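Local structure of probable glutathione S-transferase 5 (Caenorhabditis elegans, 1ZL9) at residues 78-83 and 155-160; 105-110 and 117-122; 130-135 and 176-181. The protein catalyses conjugation of reduced glutathione to a wide range of hydrophobic electrophiles and may help detoxify reactive oxygen species produced during bacterial infection. All blocks are in the same frame, centred on the assembly; numbering follows the deposited sequence.

Contact 1 (78-83 and 155-160)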
# COMPACT_ATOMS: atom_id res chain seq x y z
N LYS A 78 10.36 -5.11 -15.86
CA LYS A 78 11.62 -4.97 -15.10
C LYS A 78 11.94 -3.54 -14.56
O LYS A 78 13.12 -3.07 -14.56
CB LYS A 78 12.81 -5.59 -15.86
CG LYS A 78 13.95 -6.16 -15.02
CD LYS A 78 13.61 -7.50 -14.38
CE LYS A 78 14.87 -8.12 -13.73
NZ LYS A 78 16.10 -8.20 -14.69
N LEU A 79 10.90 -2.87 -14.05
CA LEU A 79 10.99 -1.55 -13.46
C LEU A 79 10.60 -1.56 -12.00
O LEU A 79 10.37 -0.49 -11.39
CB LEU A 79 10.06 -0.57 -14.22
CG LEU A 79 10.43 -0.24 -15.64
CD1 LEU A 79 9.36 0.70 -16.26
CD2 LEU A 79 11.82 0.44 -15.68
N ASN A 80 10.59 -2.75 -11.38
CA ASN A 80 10.23 -2.86 -9.97
C ASN A 80 11.43 -3.09 -9.03
O ASN A 80 11.23 -3.23 -7.87
CB ASN A 80 9.19 -4.01 -9.74
CG ASN A 80 8.49 -3.91 -8.35
OD1 ASN A 80 8.01 -2.86 -8.00
ND2 ASN A 80 8.35 -5.06 -7.62
N GLY A 81 12.65 -3.08 -9.55
CA GLY A 81 13.81 -3.51 -8.81
C GLY A 81 14.49 -4.67 -9.55
O GLY A 81 13.81 -5.51 -10.17
N LYS A 82 15.81 -4.69 -9.48
CA LYS A 82 16.63 -5.69 -10.20
C LYS A 82 16.86 -6.96 -9.37
O LYS A 82 17.40 -7.94 -9.89
CB LYS A 82 17.99 -5.16 -10.55
CG LYS A 82 18.01 -3.86 -11.44
CD LYS A 82 19.07 -2.85 -10.92
CE LYS A 82 20.49 -2.84 -11.59
NZ LYS A 82 21.06 -1.42 -11.77
N THR A 83 16.52 -6.94 -8.10
CA THR A 83 16.68 -8.10 -7.20
C THR A 83 15.47 -8.08 -6.29
O THR A 83 14.79 -7.06 -6.20
CB THR A 83 17.94 -8.02 -6.32
OG1 THR A 83 17.84 -6.95 -5.38
CG2 THR A 83 19.19 -7.68 -7.10
N LEU A 155 16.47 2.96 -13.15
CA LEU A 155 15.11 3.44 -13.01
C LEU A 155 14.22 2.39 -12.41
O LEU A 155 14.24 1.22 -12.83
CB LEU A 155 14.59 3.82 -14.40
CG LEU A 155 13.17 4.37 -14.43
CD1 LEU A 155 13.20 5.75 -13.86
CD2 LEU A 155 12.68 4.39 -15.86
N THR A 156 13.40 2.79 -11.44
CA THR A 156 12.25 2.00 -11.02
C THR A 156 11.01 2.90 -11.07
O THR A 156 11.09 4.13 -11.20
CB THR A 156 12.40 1.43 -9.63
OG1 THR A 156 12.57 2.46 -8.66
CG2 THR A 156 13.59 0.54 -9.51
N TRP A 157 9.84 2.27 -10.96
CA TRP A 157 8.58 3.04 -11.04
C TRP A 157 8.42 4.08 -9.93
O TRP A 157 7.71 5.08 -10.11
CB TRP A 157 7.40 2.09 -11.13
CG TRP A 157 7.02 1.33 -9.91
CD1 TRP A 157 7.38 0.09 -9.58
CD2 TRP A 157 6.08 1.75 -8.90
NE1 TRP A 157 6.79 -0.29 -8.39
CE2 TRP A 157 5.97 0.72 -7.95
CE3 TRP A 157 5.33 2.91 -8.70
CZ2 TRP A 157 5.08 0.76 -6.88
CZ3 TRP A 157 4.51 2.99 -7.63
CH2 TRP A 157 4.35 1.90 -6.73
N ILE A 158 9.07 3.89 -8.78
CA ILE A 158 8.94 4.88 -7.73
C ILE A 158 9.67 6.15 -8.14
O ILE A 158 9.25 7.22 -7.77
CB ILE A 158 9.32 4.31 -6.32
CG1 ILE A 158 8.87 5.28 -5.20
CG2 ILE A 158 10.85 4.03 -6.19
CD1 ILE A 158 7.38 5.51 -5.06
N ASP A 159 10.74 6.03 -8.95
CA ASP A 159 11.37 7.22 -9.55
C ASP A 159 10.34 8.01 -10.40
O ASP A 159 10.29 9.23 -10.37
CB ASP A 159 12.50 6.84 -10.46
CG ASP A 159 13.71 6.32 -9.72
OD1 ASP A 159 14.24 6.99 -8.78
OD2 ASP A 159 14.22 5.26 -10.13
N LEU A 160 9.57 7.28 -11.21
CA LEU A 160 8.59 7.92 -12.07
C LEU A 160 7.55 8.65 -11.23
O LEU A 160 7.19 9.80 -11.57
CB LEU A 160 7.87 6.90 -13.00
CG LEU A 160 8.81 6.27 -14.02
CD1 LEU A 160 8.17 5.09 -14.72
CD2 LEU A 160 9.29 7.16 -15.11

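Contact 2 (105-110 and 117-122)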
# COMPACT_ATOMS: atom_id res chain seq x y z
N ARG A 105 -3.37 14.82 2.33
CA ARG A 105 -4.63 14.81 1.61
C ARG A 105 -5.57 16.04 1.88
O ARG A 105 -6.22 16.49 0.95
CB ARG A 105 -5.42 13.50 1.85
CG ARG A 105 -6.60 13.41 0.90
CD ARG A 105 -7.22 12.02 0.73
NE ARG A 105 -6.29 11.13 0.03
CZ ARG A 105 -5.70 10.08 0.59
NH1 ARG A 105 -5.95 9.77 1.87
NH2 ARG A 105 -4.84 9.34 -0.11
N PRO A 106 -5.75 16.48 3.14
CA PRO A 106 -6.64 17.65 3.43
C PRO A 106 -6.26 18.90 2.59
O PRO A 106 -7.15 19.59 2.10
CB PRO A 106 -6.44 17.86 4.92
CG PRO A 106 -6.16 16.48 5.43
CD PRO A 106 -5.26 15.88 4.38
N TYR A 107 -4.97 19.16 2.46
CA TYR A 107 -4.43 20.23 1.62
C TYR A 107 -4.67 19.97 0.15
O TYR A 107 -5.20 20.82 -0.53
CB TYR A 107 -2.95 20.44 1.88
CG TYR A 107 -2.35 21.47 1.02
CD1 TYR A 107 -2.72 22.82 1.11
CD2 TYR A 107 -1.40 21.12 0.09
CE1 TYR A 107 -2.15 23.76 0.28
CE2 TYR A 107 -0.84 22.04 -0.73
CZ TYR A 107 -1.22 23.37 -0.63
OH TYR A 107 -0.59 24.29 -1.42
N PHE A 108 -4.34 18.79 -0.34
CA PHE A 108 -4.50 18.49 -1.77
C PHE A 108 -5.97 18.62 -2.19
O PHE A 108 -6.31 19.23 -3.22
CB PHE A 108 -4.01 17.08 -2.04
CG PHE A 108 -2.48 16.91 -1.94
CD1 PHE A 108 -1.94 15.64 -1.89
CD2 PHE A 108 -1.63 18.01 -1.97
CE1 PHE A 108 -0.54 15.47 -1.83
CE2 PHE A 108 -0.17 17.83 -1.90
CZ PHE A 108 0.33 16.57 -1.82
N TYR A 109 -6.84 18.06 -1.35
CA TYR A 109 -8.27 18.14 -1.56
C TYR A 109 -8.84 19.55 -1.57
O TYR A 109 -9.79 19.84 -2.33
CB TYR A 109 -8.98 17.35 -0.50
CG TYR A 109 -9.26 15.98 -0.95
CD1 TYR A 109 -8.31 15.22 -1.56
CD2 TYR A 109 -10.52 15.42 -0.71
CE1 TYR A 109 -8.58 13.92 -1.98
CE2 TYR A 109 -10.80 14.13 -1.12
CZ TYR A 109 -9.84 13.40 -1.76
OH TYR A 109 -10.15 12.13 -2.15
N ALA A 110 -8.28 20.41 -0.73
CA ALA A 110 -8.74 21.79 -0.70
C ALA A 110 -8.34 22.53 -1.96
O ALA A 110 -9.12 23.29 -2.52
CB ALA A 110 -8.25 22.52 0.55
N GLY A 117 -11.78 23.87 3.98
CA GLY A 117 -10.71 24.44 4.79
C GLY A 117 -9.95 25.47 4.01
O GLY A 117 -9.97 25.48 2.77
N ASP A 118 -9.19 26.27 4.74
CA ASP A 118 -8.45 27.37 4.17
C ASP A 118 -7.13 26.86 3.61
O ASP A 118 -6.32 26.26 4.36
CB ASP A 118 -8.23 28.42 5.25
CG ASP A 118 -7.53 29.63 4.71
OD1 ASP A 118 -6.36 29.84 5.11
OD2 ASP A 118 -8.06 30.43 3.88
N VAL A 119 -6.89 27.13 2.33
CA VAL A 119 -5.73 26.59 1.63
C VAL A 119 -4.46 27.06 2.29
O VAL A 119 -3.62 26.27 2.54
CB VAL A 119 -5.73 26.94 0.12
CG1 VAL A 119 -4.46 26.51 -0.57
CG2 VAL A 119 -6.94 26.22 -0.57
N GLU A 120 -4.32 28.35 2.55
CA GLU A 120 -3.13 28.89 3.17
C GLU A 120 -2.80 28.25 4.52
O GLU A 120 -1.66 27.86 4.82
CB GLU A 120 -3.32 30.41 3.32
CG GLU A 120 -2.18 31.13 3.97
CD GLU A 120 -2.39 32.66 3.96
OE1 GLU A 120 -1.91 33.30 2.97
OE2 GLU A 120 -3.02 33.16 4.93
N THR A 121 -3.81 28.06 5.30
CA THR A 121 -3.67 27.44 6.60
C THR A 121 -3.30 25.97 6.51
O THR A 121 -2.39 25.51 7.19
CB THR A 121 -4.98 27.69 7.39
OG1 THR A 121 -5.12 29.11 7.53
CG2 THR A 121 -4.93 27.13 8.72
N LEU A 122 -3.99 25.26 5.65
CA LEU A 122 -3.69 23.87 5.41
C LEU A 122 -2.32 23.72 4.82
O LEU A 122 -1.63 22.79 5.19
CB LEU A 122 -4.69 23.22 4.46
CG LEU A 122 -6.06 23.06 5.08
CD1 LEU A 122 -7.08 22.79 4.01
CD2 LEU A 122 -6.11 21.98 6.13

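Contact 3 (130-135 and 176-181)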
# COMPACT_ATOMS: atom_id res chain seq x y z
N ALA A 130 4.27 17.51 6.42
CA ALA A 130 4.28 16.20 5.77
C ALA A 130 5.36 16.05 4.67
O ALA A 130 6.07 15.00 4.56
CB ALA A 130 2.92 15.92 5.19
N PHE A 131 5.40 17.07 3.85
CA PHE A 131 6.30 17.20 2.73
C PHE A 131 7.73 17.18 3.23
O PHE A 131 8.53 16.49 2.68
CB PHE A 131 6.05 18.53 2.01
CG PHE A 131 7.06 18.85 0.97
CD1 PHE A 131 7.06 18.19 -0.26
CD2 PHE A 131 8.00 19.87 1.21
CE1 PHE A 131 8.01 18.50 -1.21
CE2 PHE A 131 8.95 20.20 0.29
CZ PHE A 131 8.95 19.48 -0.97
N GLU A 132 8.02 17.94 4.26
CA GLU A 132 9.40 18.03 4.76
C GLU A 132 9.85 16.71 5.40
O GLU A 132 11.00 16.27 5.23
CB GLU A 132 9.52 19.22 5.72
CG GLU A 132 9.41 20.51 4.89
CD GLU A 132 9.63 21.82 5.63
OE1 GLU A 132 9.87 21.79 6.85
OE2 GLU A 132 9.55 22.88 4.94
N LYS A 133 8.96 16.03 6.08
CA LYS A 133 9.30 14.74 6.64
C LYS A 133 9.60 13.72 5.53
O LYS A 133 10.61 13.04 5.55
CB LYS A 133 8.16 14.27 7.51
CG LYS A 133 8.21 12.85 7.99
CD LYS A 133 7.13 12.58 9.08
CE LYS A 133 6.36 11.28 8.92
NZ LYS A 133 4.78 11.47 9.18
N PHE A 134 8.71 13.63 4.54
CA PHE A 134 8.81 12.61 3.56
C PHE A 134 9.96 12.87 2.61
O PHE A 134 10.66 11.96 2.26
CB PHE A 134 7.48 12.50 2.75
CG PHE A 134 7.56 11.49 1.63
CD1 PHE A 134 7.44 11.89 0.30
CD2 PHE A 134 7.87 10.15 1.93
CE1 PHE A 134 7.53 10.94 -0.72
CE2 PHE A 134 7.94 9.20 0.88
CZ PHE A 134 7.82 9.65 -0.44
N TYR A 135 10.16 14.13 2.20
CA TYR A 135 11.25 14.48 1.30
C TYR A 135 12.63 14.26 1.99
O TYR A 135 13.59 13.92 1.35
CB TYR A 135 11.04 15.87 0.70
CG TYR A 135 10.25 15.76 -0.58
CD1 TYR A 135 8.92 15.28 -0.57
CD2 TYR A 135 10.83 16.07 -1.82
CE1 TYR A 135 8.20 15.06 -1.77
CE2 TYR A 135 10.16 15.85 -3.02
CZ TYR A 135 8.82 15.36 -3.01
OH TYR A 135 8.14 15.17 -4.22
N PHE A 176 11.48 24.25 -3.34
CA PHE A 176 12.38 23.14 -3.13
C PHE A 176 13.74 23.52 -2.58
O PHE A 176 14.67 22.73 -2.65
CB PHE A 176 12.53 22.33 -4.44
CG PHE A 176 11.54 21.21 -4.54
CD1 PHE A 176 10.18 21.49 -4.47
CD2 PHE A 176 11.91 19.93 -4.70
CE1 PHE A 176 9.22 20.44 -4.57
CE2 PHE A 176 10.95 18.92 -4.80
CZ PHE A 176 9.63 19.21 -4.70
N SER A 177 13.81 24.68 -1.93
CA SER A 177 15.04 25.11 -1.28
C SER A 177 15.64 24.08 -0.34
O SER A 177 16.85 23.90 -0.30
CB SER A 177 14.80 26.40 -0.51
OG SER A 177 14.72 27.46 -1.44
N LYS A 178 14.83 23.37 0.41
CA LYS A 178 15.34 22.40 1.35
C LYS A 178 15.72 21.08 0.69
O LYS A 178 16.36 20.23 1.30
CB LYS A 178 14.28 22.10 2.39
CG LYS A 178 14.00 23.24 3.28
CD LYS A 178 13.27 22.80 4.56
CE LYS A 178 12.79 24.04 5.39
NZ LYS A 178 12.68 23.56 6.80
N PHE A 179 15.29 20.89 -0.56
CA PHE A 179 15.52 19.60 -1.23
C PHE A 179 15.99 19.72 -2.67
O PHE A 179 15.35 19.20 -3.60
CB PHE A 179 14.22 18.78 -1.19
CG PHE A 179 13.69 18.59 0.21
CD1 PHE A 179 12.59 19.29 0.65
CD2 PHE A 179 14.36 17.76 1.11
CE1 PHE A 179 12.16 19.16 1.97
CE2 PHE A 179 13.91 17.61 2.39
CZ PHE A 179 12.81 18.31 2.80
N PRO A 180 17.17 20.33 -2.87
CA PRO A 180 17.71 20.49 -4.23
C PRO A 180 17.93 19.13 -4.90
O PRO A 180 17.82 19.03 -6.12
CB PRO A 180 19.03 21.26 -4.01
CG PRO A 180 19.36 21.09 -2.55
CD PRO A 180 18.05 20.90 -1.81
N GLU A 181 18.20 18.11 -4.10
CA GLU A 181 18.39 16.78 -4.58
C GLU A 181 17.16 16.24 -5.34
O GLU A 181 17.32 15.50 -6.30
CB GLU A 181 18.69 15.84 -3.39
CG GLU A 181 19.96 16.26 -2.57
CD GLU A 181 19.62 17.16 -1.36
OE1 GLU A 181 18.53 17.77 -1.30
OE2 GLU A 181 20.44 17.25 -0.43

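Contact 1 (78-83 and 155-160)
Asn-80 and Trp-157 lie side by side and point the same way. The amide and indole planes are nearly coplanar, 14° apart. Asn-80 OD1 meets Trp-157 NE1 at 2.9 Å, in the plane of the ring. Asn-80 ND2 bonds to Glu-87, which fixes the flip of the amide. Trp-157 CG sits between its backbone N and carbonyl carbon (chi1 72°), which starts the indole off alongside the Asn-80 amide. The indole also packs on helices 16-25, 66-76 and 84-112.

A second bond runs backbone to backbone, from Trp-157 N to Leu-79 O at 2.8 Å. The same oxygen takes a CA-H...O contact from Thr-156 CA at 3.1 Å. Beside it, Thr-156 CG2 lies 3.7 Å from Gly-81 N. Leu-79 CD2 touches Leu-155 CD2 at 4.0 Å, two leucines crossing at a slant.

Thr-156 is the N-cap of helix 157-171. Its N donates to Asp-159 OD2 at 2.9 Å, one half of a capping box, a feature known from this helix in GSTs. The loop between helices 66-76 and 84-112 is thus held against the first turn of helix 157-171. Two N-H groups of one tryptophan are satisfied in this buried seam by one carbonyl and one amide oxygen.

Contact 2 (105-110 and 117-122)
Tyr-107 meets Val-119 and Leu-122 through CD1 and CE1. Its CG, anti to the backbone N (chi1 178°), starts the ring off toward helix 119-145. Tyr-107 CE1 touches Val-119 CG1 at 3.7 Å, and the two side chains cross at a slant. Tyr-107 CE1 is also 3.7 Å from Val-119 O, which lies at the ring edge, near its plane. One turn further on, Tyr-107 CD1 approaches Leu-122 CB at 3.9 Å. Outside the two segments, Phe-127 stacks on the same tyrosine ring.

The aliphatic contacts centre on Ala-110 and Leu-122. Ala-110 CB points at the other segment and meets Leu-122 CD1 at 3.7 Å. Val-119 CG2 reaches the same methyl of Ala-110, CB, at 4.1 Å. At the margin, Pro-106 CB lies 4.3 Å from Leu-122 CD2. The other methyl of Leu-122, CD1, also touches the Pro-106 carbonyl oxygen.

Helices 84-112 and 119-145 pack here as an antiparallel helical hairpin. They are the first two helices of the all-helical C-terminal domain of the GST fold, and this is the end where the chain turns back.

No hydrogen bond crosses between the two segments. Asp-118 is the N-cap of helix 119-145. Its OD1 accepts from Thr-121 N at 3.1 Å and from Thr-121 OG1 at 2.8 Å. Two donors therefore grip one carboxylate oxygen, both toward its anti side but out of the carboxylate plane. Leu-122 N bonds to Asp-118 O, which starts the regular helix. In the facing helix, Pro-106 has no N-H to give, and the N of Tyr-107 also lacks a bond to the turn before. The helix is kinked there. Gly-117, in the loop just before the N-cap, has positive phi (114°), a conformation suited to glycine.

Contact 3 (130-135 and 176-181)
Phe-179 lies with one ring face over Tyr-135 CB. The methylene sits 3.5 Å from the ring centroid, only 4° off the normal, a clear CH-pi contact. Lys-178 CB lies over the opposite face, displaced toward the rim, so the ring is clasped from both sides.

Phe-131, Tyr-135, Phe-176 and Phe-179 form an aromatic cluster in the all-helical C-terminal domain of the GST fold. It joins helix 119-145 to the turn that leads into helix 180-191. Helix 157-171 packs on the cluster too, through Leu-169, His-165 and Ile-170.

Phe-131 takes part in two edge-to-face pairs, both offset. Its own edge points at the face of Phe-176, with Phe-131 CZ 3.7 Å from Phe-176 CE1. Its face receives the edge of Phe-179, and those two planes stand at 88°. Phe-131 CG is anti to the backbone N (chi1 171°), which starts the ring off toward both partners. Phe-131 CE1 also lies over the centre of the Tyr-135 ring. Tyr-135 CE2 touches Phe-176 CE2 at 3.6 Å. Tyr-135 OH is hydrogen-bonded with Ser-166 OG.

The turn from Phe-176 to Phe-179 is type I, closed by Phe-179 N to Phe-176 O at 2.9 Å. It brings both phenylalanines to the same helix face. At the outer margin, extended chains of Glu-132 and Lys-178 cross at a slant. They form a salt bridge whose hydrogen bond is weak, with Lys-178 NZ 3.3 Å from Glu-132 OE1.

How the contacts relate
Contacts 1 and 3 are buried, while contact 2 lies at the surface, on the opposite side of the chain's centre from contact 1. Contact 1 ties the loop between helices 66-76 and 84-112 to helix 157-171 and relies on backbone and indole N-H bonds. Contacts 2 and 3 stay within the C-terminal domain and use mainly side-chain packing, with a marginal salt bridge in contact 3. Both involve helix 119-145: contact 2 at its start, contact 3 further along, with centres about 19 Å apart. Aliphatic groups and one tyrosine serve the exposed hairpin end; four aromatic rings serve the buried site. Helix 157-171 contributes its N-terminal turn to contact 1, and its later residues pack on contact 3.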